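Side-chain contact in FAD-dependent oxidoreductase (Actinomadura kijaniata, PDB 3M9V), which probably acts as a flavin-dependent oxidoreductase in the biosynthesis of the sugar D-kijanose, and binds dTDP: residues T277-A280 and A281-R285. Sequence-based numbering, arbitrary orientation.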
loop_
_atom_site.group_PDB
_atom_site.type_symbol
_atom_site.label_atom_id
_atom_site.label_comp_id
_atom_site.label_asym_id
_atom_site.label_seq_id
_atom_site.Cartn_x
_atom_site.Cartn_y
_atom_site.Cartn_z
ATOM N N THR A 277 -19.582 12.760 -0.841
ATOM C CA THR A 277 -20.597 11.823 -0.354
ATOM C C THR A 277 -20.316 11.235 1.020
ATOM O O THR A 277 -21.206 11.193 1.885
ATOM C CB THR A 277 -20.787 10.652 -1.344
ATOM O OG1 THR A 277 -21.133 11.207 -2.612
ATOM C CG2 THR A 277 -21.935 9.770 -0.923
ATOM N N ALA A 278 -19.077 10.794 1.213
ATOM C CA ALA A 278 -18.658 10.238 2.492
ATOM C C ALA A 278 -18.725 11.283 3.599
ATOM O O ALA A 278 -19.269 11.001 4.659
ATOM C CB ALA A 278 -17.265 9.645 2.437
ATOM N N VAL A 279 -18.215 12.483 3.347
ATOM C CA VAL A 279 -18.200 13.542 4.358
ATOM C C VAL A 279 -19.644 13.919 4.718
ATOM O O VAL A 279 -19.971 14.009 5.904
ATOM C CB VAL A 279 -17.355 14.746 3.845
ATOM C CG1 VAL A 279 -17.335 15.917 4.825
ATOM C CG2 VAL A 279 -15.921 14.281 3.610
ATOM N N ALA A 280 -20.506 14.102 3.719
ATOM C CA ALA A 280 -21.909 14.428 3.977
ATOM C C ALA A 280 -22.535 13.343 4.847
ATOM O O ALA A 280 -23.199 13.667 5.848
ATOM C CB ALA A 280 -22.695 14.649 2.677
ATOM N N ALA A 281 -22.277 12.076 4.514
ATOM C CA ALA A 281 -22.768 10.969 5.334
ATOM C C ALA A 281 -22.302 11.057 6.792
ATOM O O ALA A 281 -23.086 10.833 7.723
ATOM C CB ALA A 281 -22.467 9.593 4.716
ATOM N N LEU A 282 -21.048 11.433 7.031
ATOM C CA LEU A 282 -20.560 11.468 8.397
ATOM C C LEU A 282 -21.191 12.617 9.171
ATOM O O LEU A 282 -21.481 12.482 10.362
ATOM C CB LEU A 282 -19.038 11.612 8.443
ATOM C CG LEU A 282 -18.293 10.312 8.186
ATOM C CD1 LEU A 282 -16.860 10.726 7.883
ATOM C CD2 LEU A 282 -18.354 9.462 9.436
ATOM N N GLU A 283 -21.375 13.746 8.493
ATOM C CA GLU A 283 -21.986 14.894 9.144
ATOM C C GLU A 283 -23.460 14.700 9.471
ATOM O O GLU A 283 -23.990 15.433 10.296
ATOM C CB GLU A 283 -21.760 16.150 8.311
ATOM C CG GLU A 283 -20.287 16.158 7.978
ATOM C CD GLU A 283 -19.786 17.495 7.496
ATOM O OE1 GLU A 283 -20.491 18.185 6.724
ATOM O OE2 GLU A 283 -18.656 17.826 7.907
ATOM N N ARG A 284 -24.120 13.718 8.864
ATOM C CA ARG A 284 -25.560 13.555 9.052
ATOM C C ARG A 284 -25.792 12.738 10.316
ATOM O O ARG A 284 -26.927 12.571 10.750
ATOM C CB ARG A 284 -26.174 12.771 7.889
ATOM C CG ARG A 284 -27.057 13.576 6.972
ATOM C CD ARG A 284 -27.588 12.666 5.871
ATOM N NE ARG A 284 -26.925 12.928 4.592
ATOM C CZ ARG A 284 -26.296 12.027 3.835
ATOM N NH1 ARG A 284 -26.213 10.745 4.174
ATOM N NH2 ARG A 284 -25.737 12.420 2.703
ATOM N N ARG A 285 -24.727 12.216 10.910
ATOM C CA ARG A 285 -24.931 11.276 11.997
ATOM C C ARG A 285 -24.961 11.948 13.365
ATOM O O ARG A 285 -24.222 12.892 13.627
ATOM C CB ARG A 285 -23.905 10.147 11.918
ATOM C CG ARG A 285 -24.148 9.286 10.696
ATOM C CD ARG A 285 -23.045 8.264 10.458
ATOM N NE ARG A 285 -23.274 7.573 9.191
ATOM C CZ ARG A 285 -22.382 6.831 8.537
ATOM N NH1 ARG A 285 -21.165 6.661 9.030
ATOM N NH2 ARG A 285 -22.712 6.256 7.387
HETATM O O HOH W 1 -24.043 11.109 1.598
#
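The guanidinium of R284 lies with one face over the backbone where A280 joins A281: the A280 carbonyl oxygen sits 3.9 Å above its plane and the amide nitrogen of A281 3.8 Å, both shifted toward the rim. CB of A280, a methyl small enough to let the flat group settle against the helix, lies on the same side, offset outward beyond NH2 and 3.8 Å from it. A water that donates a hydrogen bond to the carbonyl oxygen of T277, 2.9 Å away, also lies beside NH2 of R284, but so close that this half of the bridge is doubtful. A bend at chi3 (-106°) turns the arginine back along the helix, one turn toward its start. That carbonyl of T277 also accepts from A281 N at 3.0 Å, so peptide and water share it. These residues form the last turns of helix 264-283 in the C-terminal, all-helical domain of the acyl-CoA dehydrogenase fold, away from the dTDP pocket. The i to i+4 pattern continues through A278 with L282 and V279 with E283, then weakens at R284 N to A280 O, 3.2 Å with an N-H...O angle of only 120°; R284 N also bonds to A281 O, three residues earlier. A278, A281 and L282 pack on helix 329-362; the two alanines allow close approach, while the leucine's side chain reaches L361. V279 and E283 run side by side. The valine's CG1, anti to its own nitrogen (chi1 178°), lies 3.9 Å from OE2 of E283, while CG of the glutamate presses on the V279 carbonyl oxygen at 3.0 Å. Both side chains also meet L403 of a second subunit: the valine and presumably the glutamate's CB and CG suit that apolar neighbour, and E283 is exposed, as suits a carboxylate.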